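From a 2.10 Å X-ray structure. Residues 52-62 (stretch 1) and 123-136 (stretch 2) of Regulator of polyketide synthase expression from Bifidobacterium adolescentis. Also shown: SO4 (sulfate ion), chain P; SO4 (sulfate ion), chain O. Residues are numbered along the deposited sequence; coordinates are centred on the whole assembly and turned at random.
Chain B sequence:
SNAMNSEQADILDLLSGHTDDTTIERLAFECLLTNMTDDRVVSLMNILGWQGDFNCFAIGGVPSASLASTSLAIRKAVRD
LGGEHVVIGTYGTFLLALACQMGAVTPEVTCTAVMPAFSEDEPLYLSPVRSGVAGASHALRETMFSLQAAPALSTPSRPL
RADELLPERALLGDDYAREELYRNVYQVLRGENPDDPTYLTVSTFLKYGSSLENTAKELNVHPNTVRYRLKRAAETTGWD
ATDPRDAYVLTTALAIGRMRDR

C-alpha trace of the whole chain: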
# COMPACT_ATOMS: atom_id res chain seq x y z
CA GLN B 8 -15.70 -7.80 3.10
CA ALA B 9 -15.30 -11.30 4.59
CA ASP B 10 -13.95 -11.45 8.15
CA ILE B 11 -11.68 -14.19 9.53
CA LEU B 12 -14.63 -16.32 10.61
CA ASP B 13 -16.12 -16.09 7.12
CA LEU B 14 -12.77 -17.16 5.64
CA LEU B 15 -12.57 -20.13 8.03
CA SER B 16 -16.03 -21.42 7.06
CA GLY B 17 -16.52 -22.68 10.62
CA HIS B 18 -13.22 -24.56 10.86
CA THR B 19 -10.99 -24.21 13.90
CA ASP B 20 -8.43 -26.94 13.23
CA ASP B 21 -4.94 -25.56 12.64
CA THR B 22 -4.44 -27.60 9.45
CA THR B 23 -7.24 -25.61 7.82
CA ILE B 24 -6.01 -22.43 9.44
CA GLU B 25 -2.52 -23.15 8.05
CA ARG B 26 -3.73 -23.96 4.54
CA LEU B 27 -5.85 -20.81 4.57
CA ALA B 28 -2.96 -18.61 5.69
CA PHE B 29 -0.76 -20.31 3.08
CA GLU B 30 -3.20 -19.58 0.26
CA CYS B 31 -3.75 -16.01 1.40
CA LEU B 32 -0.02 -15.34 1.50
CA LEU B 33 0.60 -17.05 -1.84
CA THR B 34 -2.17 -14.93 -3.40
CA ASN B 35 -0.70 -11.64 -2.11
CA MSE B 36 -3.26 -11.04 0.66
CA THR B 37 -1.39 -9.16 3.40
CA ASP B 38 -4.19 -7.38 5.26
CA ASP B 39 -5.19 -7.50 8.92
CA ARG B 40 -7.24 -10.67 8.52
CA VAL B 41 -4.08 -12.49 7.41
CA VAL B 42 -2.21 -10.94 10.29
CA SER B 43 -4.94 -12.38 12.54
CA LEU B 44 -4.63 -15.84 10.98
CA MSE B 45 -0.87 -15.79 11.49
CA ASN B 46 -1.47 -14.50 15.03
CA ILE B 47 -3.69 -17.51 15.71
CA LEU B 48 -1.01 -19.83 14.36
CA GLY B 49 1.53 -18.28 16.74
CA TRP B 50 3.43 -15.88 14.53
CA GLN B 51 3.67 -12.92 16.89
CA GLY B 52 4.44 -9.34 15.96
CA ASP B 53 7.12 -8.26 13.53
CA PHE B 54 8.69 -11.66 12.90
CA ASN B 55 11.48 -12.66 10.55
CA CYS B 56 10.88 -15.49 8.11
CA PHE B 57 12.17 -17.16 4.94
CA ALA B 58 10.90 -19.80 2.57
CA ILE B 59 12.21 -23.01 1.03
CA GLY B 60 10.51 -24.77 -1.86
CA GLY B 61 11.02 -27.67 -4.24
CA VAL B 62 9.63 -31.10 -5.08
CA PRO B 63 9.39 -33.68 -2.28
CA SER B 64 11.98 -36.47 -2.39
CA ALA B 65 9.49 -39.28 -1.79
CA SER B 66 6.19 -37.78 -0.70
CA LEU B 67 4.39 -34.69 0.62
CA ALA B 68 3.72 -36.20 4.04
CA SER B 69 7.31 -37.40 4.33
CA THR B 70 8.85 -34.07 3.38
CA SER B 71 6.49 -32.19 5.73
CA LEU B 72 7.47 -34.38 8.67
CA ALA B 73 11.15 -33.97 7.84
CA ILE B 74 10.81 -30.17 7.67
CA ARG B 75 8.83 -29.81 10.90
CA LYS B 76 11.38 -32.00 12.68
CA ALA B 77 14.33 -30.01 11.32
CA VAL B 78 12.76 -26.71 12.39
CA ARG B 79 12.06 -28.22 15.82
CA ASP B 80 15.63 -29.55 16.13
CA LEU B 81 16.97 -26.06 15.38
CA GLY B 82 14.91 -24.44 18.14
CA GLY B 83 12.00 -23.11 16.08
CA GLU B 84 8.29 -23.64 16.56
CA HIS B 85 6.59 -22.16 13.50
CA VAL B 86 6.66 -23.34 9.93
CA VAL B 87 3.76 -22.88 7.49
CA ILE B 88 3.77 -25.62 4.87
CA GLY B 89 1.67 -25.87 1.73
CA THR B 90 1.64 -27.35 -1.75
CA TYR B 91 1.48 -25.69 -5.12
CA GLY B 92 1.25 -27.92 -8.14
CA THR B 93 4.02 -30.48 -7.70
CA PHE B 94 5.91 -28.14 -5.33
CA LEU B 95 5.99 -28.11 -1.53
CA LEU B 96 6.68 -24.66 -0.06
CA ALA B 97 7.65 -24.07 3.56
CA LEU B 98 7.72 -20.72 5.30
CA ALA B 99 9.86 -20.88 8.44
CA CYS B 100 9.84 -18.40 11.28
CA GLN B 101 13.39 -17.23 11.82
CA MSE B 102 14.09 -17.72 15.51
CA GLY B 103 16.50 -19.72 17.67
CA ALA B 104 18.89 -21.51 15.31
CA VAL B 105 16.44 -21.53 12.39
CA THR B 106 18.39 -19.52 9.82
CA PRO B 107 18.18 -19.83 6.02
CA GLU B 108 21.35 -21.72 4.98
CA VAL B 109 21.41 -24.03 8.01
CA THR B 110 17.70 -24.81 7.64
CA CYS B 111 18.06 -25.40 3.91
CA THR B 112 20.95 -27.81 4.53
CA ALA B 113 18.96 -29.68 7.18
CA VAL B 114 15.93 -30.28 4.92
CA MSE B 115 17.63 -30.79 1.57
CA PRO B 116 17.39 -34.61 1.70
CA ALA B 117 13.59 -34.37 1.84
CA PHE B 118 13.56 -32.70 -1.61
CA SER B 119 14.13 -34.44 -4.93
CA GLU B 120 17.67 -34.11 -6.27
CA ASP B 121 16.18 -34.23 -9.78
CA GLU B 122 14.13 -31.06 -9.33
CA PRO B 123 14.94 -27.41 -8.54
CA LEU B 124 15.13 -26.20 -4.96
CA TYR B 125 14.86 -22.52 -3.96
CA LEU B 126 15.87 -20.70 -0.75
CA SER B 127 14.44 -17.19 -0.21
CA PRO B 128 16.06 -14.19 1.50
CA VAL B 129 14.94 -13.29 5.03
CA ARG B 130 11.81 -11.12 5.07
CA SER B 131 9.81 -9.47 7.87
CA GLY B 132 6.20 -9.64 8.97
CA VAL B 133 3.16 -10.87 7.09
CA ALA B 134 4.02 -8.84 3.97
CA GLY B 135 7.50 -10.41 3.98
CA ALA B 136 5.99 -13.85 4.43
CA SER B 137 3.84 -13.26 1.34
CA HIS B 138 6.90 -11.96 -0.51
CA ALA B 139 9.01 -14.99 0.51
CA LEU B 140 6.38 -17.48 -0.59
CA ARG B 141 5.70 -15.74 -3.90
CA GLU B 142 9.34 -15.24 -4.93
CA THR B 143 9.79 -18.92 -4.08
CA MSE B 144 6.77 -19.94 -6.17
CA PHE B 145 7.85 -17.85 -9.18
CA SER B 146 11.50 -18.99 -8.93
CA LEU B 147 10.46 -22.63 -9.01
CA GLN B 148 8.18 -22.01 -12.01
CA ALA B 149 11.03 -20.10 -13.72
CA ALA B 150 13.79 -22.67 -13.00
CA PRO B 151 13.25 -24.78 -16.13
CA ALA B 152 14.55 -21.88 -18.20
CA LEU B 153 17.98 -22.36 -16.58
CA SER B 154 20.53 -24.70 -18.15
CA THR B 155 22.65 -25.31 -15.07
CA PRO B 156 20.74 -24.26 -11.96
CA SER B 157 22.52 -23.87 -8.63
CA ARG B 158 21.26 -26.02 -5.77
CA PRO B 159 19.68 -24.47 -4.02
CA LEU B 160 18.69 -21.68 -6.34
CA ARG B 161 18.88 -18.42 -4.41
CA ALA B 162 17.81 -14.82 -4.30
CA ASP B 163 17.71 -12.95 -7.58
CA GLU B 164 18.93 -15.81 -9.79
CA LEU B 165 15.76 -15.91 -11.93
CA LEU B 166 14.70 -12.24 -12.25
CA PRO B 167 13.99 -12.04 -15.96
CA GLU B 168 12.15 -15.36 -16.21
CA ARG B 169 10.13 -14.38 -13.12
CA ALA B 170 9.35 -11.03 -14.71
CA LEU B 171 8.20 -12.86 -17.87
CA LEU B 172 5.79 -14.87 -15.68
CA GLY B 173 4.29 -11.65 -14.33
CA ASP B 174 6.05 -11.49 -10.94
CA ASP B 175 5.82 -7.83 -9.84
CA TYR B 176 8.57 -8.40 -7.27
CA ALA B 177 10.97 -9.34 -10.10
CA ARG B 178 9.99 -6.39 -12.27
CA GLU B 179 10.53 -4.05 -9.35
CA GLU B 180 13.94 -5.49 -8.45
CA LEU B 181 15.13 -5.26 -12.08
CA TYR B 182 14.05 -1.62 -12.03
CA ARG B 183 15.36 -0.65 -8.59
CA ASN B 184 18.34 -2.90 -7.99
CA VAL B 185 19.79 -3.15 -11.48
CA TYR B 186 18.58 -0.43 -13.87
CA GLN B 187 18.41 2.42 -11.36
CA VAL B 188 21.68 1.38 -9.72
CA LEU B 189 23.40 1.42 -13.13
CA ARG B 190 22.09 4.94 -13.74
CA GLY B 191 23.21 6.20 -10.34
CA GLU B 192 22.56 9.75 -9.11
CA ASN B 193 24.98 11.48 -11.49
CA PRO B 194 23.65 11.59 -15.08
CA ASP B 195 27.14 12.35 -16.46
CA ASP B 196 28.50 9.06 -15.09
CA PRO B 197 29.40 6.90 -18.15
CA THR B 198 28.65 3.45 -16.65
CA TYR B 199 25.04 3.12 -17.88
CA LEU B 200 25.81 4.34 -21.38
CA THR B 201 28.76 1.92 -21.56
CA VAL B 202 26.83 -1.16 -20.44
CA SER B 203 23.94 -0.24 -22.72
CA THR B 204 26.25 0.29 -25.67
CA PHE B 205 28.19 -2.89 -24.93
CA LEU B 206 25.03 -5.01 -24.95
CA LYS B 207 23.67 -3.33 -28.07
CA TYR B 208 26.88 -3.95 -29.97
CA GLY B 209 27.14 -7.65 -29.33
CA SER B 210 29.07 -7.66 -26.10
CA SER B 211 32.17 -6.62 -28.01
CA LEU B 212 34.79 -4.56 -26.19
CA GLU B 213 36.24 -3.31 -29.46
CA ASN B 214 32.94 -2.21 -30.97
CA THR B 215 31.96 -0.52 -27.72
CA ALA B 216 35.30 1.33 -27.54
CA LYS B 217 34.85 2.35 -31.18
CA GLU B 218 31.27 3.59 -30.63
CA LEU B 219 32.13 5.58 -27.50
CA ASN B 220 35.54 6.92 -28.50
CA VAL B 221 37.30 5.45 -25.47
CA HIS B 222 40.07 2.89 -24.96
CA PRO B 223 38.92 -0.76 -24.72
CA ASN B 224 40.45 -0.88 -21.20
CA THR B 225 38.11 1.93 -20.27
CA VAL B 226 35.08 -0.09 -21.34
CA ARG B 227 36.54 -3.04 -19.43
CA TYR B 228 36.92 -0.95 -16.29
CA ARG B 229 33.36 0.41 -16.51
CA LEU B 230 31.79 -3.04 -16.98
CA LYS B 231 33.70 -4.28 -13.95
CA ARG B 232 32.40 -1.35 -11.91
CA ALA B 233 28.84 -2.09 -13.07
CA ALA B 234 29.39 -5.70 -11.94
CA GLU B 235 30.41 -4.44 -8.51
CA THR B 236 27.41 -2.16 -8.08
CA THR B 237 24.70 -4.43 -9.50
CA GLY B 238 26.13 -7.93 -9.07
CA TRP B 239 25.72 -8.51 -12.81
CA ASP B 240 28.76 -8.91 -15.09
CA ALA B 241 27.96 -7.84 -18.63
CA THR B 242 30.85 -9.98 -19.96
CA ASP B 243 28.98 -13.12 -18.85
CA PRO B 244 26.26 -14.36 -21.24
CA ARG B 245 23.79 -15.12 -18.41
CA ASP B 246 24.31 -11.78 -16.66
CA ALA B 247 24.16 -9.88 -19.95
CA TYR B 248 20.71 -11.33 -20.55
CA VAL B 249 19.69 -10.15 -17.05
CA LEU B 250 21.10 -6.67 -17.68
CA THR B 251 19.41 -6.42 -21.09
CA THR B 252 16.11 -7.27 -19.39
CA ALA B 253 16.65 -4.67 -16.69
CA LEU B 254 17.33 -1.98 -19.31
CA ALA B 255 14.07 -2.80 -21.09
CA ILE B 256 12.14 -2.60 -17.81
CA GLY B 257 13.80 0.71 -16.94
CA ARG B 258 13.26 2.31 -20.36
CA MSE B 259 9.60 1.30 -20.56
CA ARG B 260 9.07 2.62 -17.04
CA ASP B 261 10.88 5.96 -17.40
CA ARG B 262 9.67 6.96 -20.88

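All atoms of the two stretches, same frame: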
# COMPACT_ATOMS: atom_id res chain seq x y z
N GLY B 52 3.79 -10.61 16.20
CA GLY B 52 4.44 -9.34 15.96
C GLY B 52 5.25 -9.26 14.69
O GLY B 52 4.86 -9.83 13.67
N ASP B 53 6.37 -8.56 14.74
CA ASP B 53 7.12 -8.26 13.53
C ASP B 53 8.22 -9.29 13.27
O ASP B 53 9.41 -8.99 13.37
CB ASP B 53 7.71 -6.85 13.61
CG ASP B 53 8.28 -6.40 12.28
OD1 ASP B 53 7.92 -7.01 11.24
OD2 ASP B 53 9.07 -5.43 12.27
N PHE B 54 7.80 -10.51 12.95
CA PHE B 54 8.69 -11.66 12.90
C PHE B 54 9.59 -11.63 11.67
O PHE B 54 9.34 -10.91 10.71
CB PHE B 54 7.86 -12.95 12.90
CG PHE B 54 6.80 -12.99 11.82
CD1 PHE B 54 7.13 -13.36 10.53
CD2 PHE B 54 5.47 -12.67 12.11
CE1 PHE B 54 6.17 -13.41 9.53
CE2 PHE B 54 4.49 -12.72 11.11
CZ PHE B 54 4.85 -13.09 9.81
N ASN B 55 10.67 -12.40 11.73
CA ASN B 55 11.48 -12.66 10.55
C ASN B 55 11.18 -14.05 10.01
O ASN B 55 10.89 -14.97 10.78
CB ASN B 55 12.96 -12.52 10.86
CG ASN B 55 13.34 -11.10 11.21
OD1 ASN B 55 14.02 -10.85 12.21
ND2 ASN B 55 12.88 -10.15 10.40
N CYS B 56 11.23 -14.22 8.70
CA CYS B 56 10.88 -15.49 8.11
C CYS B 56 11.63 -15.65 6.79
O CYS B 56 12.18 -14.68 6.27
CB CYS B 56 9.36 -15.55 7.86
SG CYS B 56 8.75 -14.32 6.64
N PHE B 57 11.62 -16.88 6.26
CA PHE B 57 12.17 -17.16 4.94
C PHE B 57 11.47 -18.40 4.45
O PHE B 57 10.81 -19.11 5.22
CB PHE B 57 13.69 -17.38 4.99
CG PHE B 57 14.11 -18.51 5.90
CD1 PHE B 57 14.15 -19.82 5.43
CD2 PHE B 57 14.47 -18.27 7.21
CE1 PHE B 57 14.54 -20.86 6.26
CE2 PHE B 57 14.86 -19.30 8.05
CZ PHE B 57 14.89 -20.61 7.58
N ALA B 58 11.61 -18.68 3.16
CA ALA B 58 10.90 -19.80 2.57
C ALA B 58 11.85 -20.73 1.82
O ALA B 58 12.87 -20.30 1.29
CB ALA B 58 9.79 -19.29 1.63
N ILE B 59 11.49 -22.01 1.80
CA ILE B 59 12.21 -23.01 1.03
C ILE B 59 11.16 -23.75 0.24
O ILE B 59 10.08 -24.03 0.76
CB ILE B 59 12.93 -24.02 1.94
CG1 ILE B 59 13.93 -23.30 2.84
CG2 ILE B 59 13.65 -25.07 1.10
CD1 ILE B 59 14.63 -24.24 3.85
N GLY B 60 11.47 -24.07 -1.02
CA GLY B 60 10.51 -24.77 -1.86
C GLY B 60 11.20 -25.66 -2.86
O GLY B 60 12.32 -25.37 -3.29
N GLY B 61 10.53 -26.75 -3.23
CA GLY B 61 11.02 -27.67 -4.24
C GLY B 61 10.05 -28.83 -4.33
O GLY B 61 8.92 -28.72 -3.88
N VAL B 62 10.50 -29.93 -4.92
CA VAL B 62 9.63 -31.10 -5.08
C VAL B 62 10.02 -32.16 -4.06
O VAL B 62 11.19 -32.48 -3.93
CB VAL B 62 9.76 -31.68 -6.49
CG1 VAL B 62 8.91 -32.94 -6.64
CG2 VAL B 62 9.40 -30.63 -7.54
N PRO B 123 14.43 -28.65 -9.13
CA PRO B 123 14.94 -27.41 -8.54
C PRO B 123 14.52 -27.24 -7.09
O PRO B 123 13.49 -27.75 -6.65
CB PRO B 123 14.30 -26.33 -9.41
CG PRO B 123 14.10 -27.01 -10.73
CD PRO B 123 13.66 -28.39 -10.36
N LEU B 124 15.34 -26.51 -6.35
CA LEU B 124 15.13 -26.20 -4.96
C LEU B 124 15.46 -24.72 -4.83
O LEU B 124 16.46 -24.26 -5.39
CB LEU B 124 16.08 -27.03 -4.10
CG LEU B 124 16.17 -26.79 -2.60
CD1 LEU B 124 14.89 -27.25 -1.92
CD2 LEU B 124 17.37 -27.51 -2.02
N TYR B 125 14.62 -23.96 -4.13
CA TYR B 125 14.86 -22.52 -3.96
C TYR B 125 14.82 -22.08 -2.50
O TYR B 125 13.92 -22.47 -1.75
CB TYR B 125 13.85 -21.71 -4.77
CG TYR B 125 14.02 -20.21 -4.63
CD1 TYR B 125 14.88 -19.52 -5.46
CD2 TYR B 125 13.34 -19.49 -3.64
CE1 TYR B 125 15.05 -18.14 -5.33
CE2 TYR B 125 13.50 -18.10 -3.51
CZ TYR B 125 14.36 -17.44 -4.37
OH TYR B 125 14.56 -16.08 -4.27
N LEU B 126 15.79 -21.25 -2.10
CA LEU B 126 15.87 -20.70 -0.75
C LEU B 126 15.70 -19.19 -0.81
O LEU B 126 16.47 -18.52 -1.49
CB LEU B 126 17.24 -21.04 -0.12
CG LEU B 126 17.53 -20.40 1.26
CD1 LEU B 126 16.52 -20.87 2.30
CD2 LEU B 126 18.96 -20.66 1.75
N SER B 127 14.71 -18.63 -0.11
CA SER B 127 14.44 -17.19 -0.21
C SER B 127 15.30 -16.39 0.75
O SER B 127 15.82 -16.93 1.72
CB SER B 127 12.98 -16.89 0.10
OG SER B 127 12.78 -16.71 1.49
N PRO B 128 15.44 -15.07 0.50
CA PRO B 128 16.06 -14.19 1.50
C PRO B 128 15.18 -14.10 2.75
O PRO B 128 14.01 -14.52 2.74
CB PRO B 128 16.09 -12.82 0.80
CG PRO B 128 15.91 -13.12 -0.66
CD PRO B 128 15.06 -14.35 -0.72
N VAL B 129 15.73 -13.55 3.83
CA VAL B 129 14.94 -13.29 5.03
C VAL B 129 14.01 -12.11 4.76
O VAL B 129 14.40 -11.15 4.09
CB VAL B 129 15.84 -12.98 6.25
CG1 VAL B 129 15.00 -12.64 7.49
CG2 VAL B 129 16.75 -14.15 6.55
N ARG B 130 12.78 -12.20 5.24
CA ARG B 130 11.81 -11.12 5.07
C ARG B 130 11.10 -10.91 6.41
O ARG B 130 11.17 -11.77 7.29
CB ARG B 130 10.81 -11.46 3.96
CG ARG B 130 11.44 -11.86 2.63
CD ARG B 130 11.36 -10.73 1.62
NE ARG B 130 11.95 -11.08 0.33
CZ ARG B 130 12.88 -10.34 -0.27
NH1 ARG B 130 13.32 -9.23 0.32
NH2 ARG B 130 13.38 -10.70 -1.44
N SER B 131 10.43 -9.78 6.58
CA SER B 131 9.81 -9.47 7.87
C SER B 131 8.30 -9.29 7.80
O SER B 131 7.76 -8.70 6.85
CB SER B 131 10.45 -8.23 8.49
OG SER B 131 10.29 -7.11 7.64
N GLY B 132 7.63 -9.80 8.83
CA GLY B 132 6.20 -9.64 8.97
C GLY B 132 5.39 -10.38 7.92
O GLY B 132 5.93 -11.08 7.06
N VAL B 133 4.08 -10.20 7.99
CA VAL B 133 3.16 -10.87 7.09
C VAL B 133 3.42 -10.51 5.62
O VAL B 133 3.40 -11.38 4.76
CB VAL B 133 1.70 -10.59 7.49
CG1 VAL B 133 0.77 -11.00 6.39
CG2 VAL B 133 1.37 -11.35 8.77
N ALA B 134 3.69 -9.25 5.34
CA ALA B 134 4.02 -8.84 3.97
C ALA B 134 5.29 -9.54 3.46
O ALA B 134 5.37 -9.94 2.31
CB ALA B 134 4.18 -7.32 3.88
N GLY B 135 6.28 -9.70 4.34
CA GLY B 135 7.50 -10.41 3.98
C GLY B 135 7.24 -11.88 3.74
O GLY B 135 7.75 -12.47 2.79
N ALA B 136 6.42 -12.48 4.60
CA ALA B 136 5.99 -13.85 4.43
C ALA B 136 5.37 -14.05 3.05
O ALA B 136 5.71 -15.00 2.33
CB ALA B 136 5.00 -14.23 5.53
S SO4 P . 11.55 -7.17 3.79
O1 SO4 P . 12.41 -7.68 2.72
O2 SO4 P . 12.32 -7.05 5.02
O3 SO4 P . 11.05 -5.85 3.41
O4 SO4 P . 10.42 -8.07 4.01
S SO4 O . 15.06 -5.81 -1.97
O1 SO4 O . 16.19 -6.73 -2.06
O2 SO4 O . 15.34 -4.78 -0.97
O3 SO4 O . 14.82 -5.16 -3.25
O4 SO4 O . 13.87 -6.56 -1.57
O HOH W 1 13.41 -30.18 -5.42

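Two antiparallel ladders join these stretches, and the register slips by one residue between them. In the first, Cys56 N donates to Arg130 O and Arg130 N to Cys56 O, both at 2.8 Å; in the second, Gly60 N reaches Tyr125 O at 3.0 Å and Tyr125 N reaches Gly60 O at 2.8 Å. Ser127 bridges the slip. Its N donates to Ala58 O (2.9 Å), while its side chain, pointing toward the strand with chi1 at 87° (p), stands in for a backbone carbonyl: OG accepts from Ala58 N at 2.8 Å and donates to Pro128 O at 2.8 Å. One small hydroxyl thus serves Ala58 N and Pro128 O together, where no backbone carbonyl of this stretch accepts from Ala58 N.

Side chains then fill the faces. Ile59 (m, t) lies beside Leu124 and Leu126, both near t, p, a rotamer that brings their ends nearer the partner strand; Ile59 CG1 sits 3.6 Å from Leu126 CD1, and Ile59 CG2 3.9 Å from Leu124 CD1. Phe57 (chi1 p, 59°) starts toward the other stretch, but its ring leads away, with Phe57 CD1 4.1 Å from Leu126 CD1. At Gly61 the absence of a side chain matters, since an ideal CB would lie 3.0 Å from Pro123 O.

At the other end, Phe54 takes chi1 p, bringing its buried ring against the helix, near Val133 and Ala136. Gly132 CA lies over one ring face, 3.9 Å from the centroid, and Ala136 CB at the edge, 4.2 Å from Phe54 CE1. Gly132 suits this place, because its positive phi (67°) favours glycine, and its N donates to Phe54 O at 2.8 Å. Cys56, p as well, places SG 3.9 Å from Ala136 CB, a compact pairing in a buried space. Arg130 instead sends its end away from the strand, where NH1 donates to sulfate P O1 at 3.0 Å.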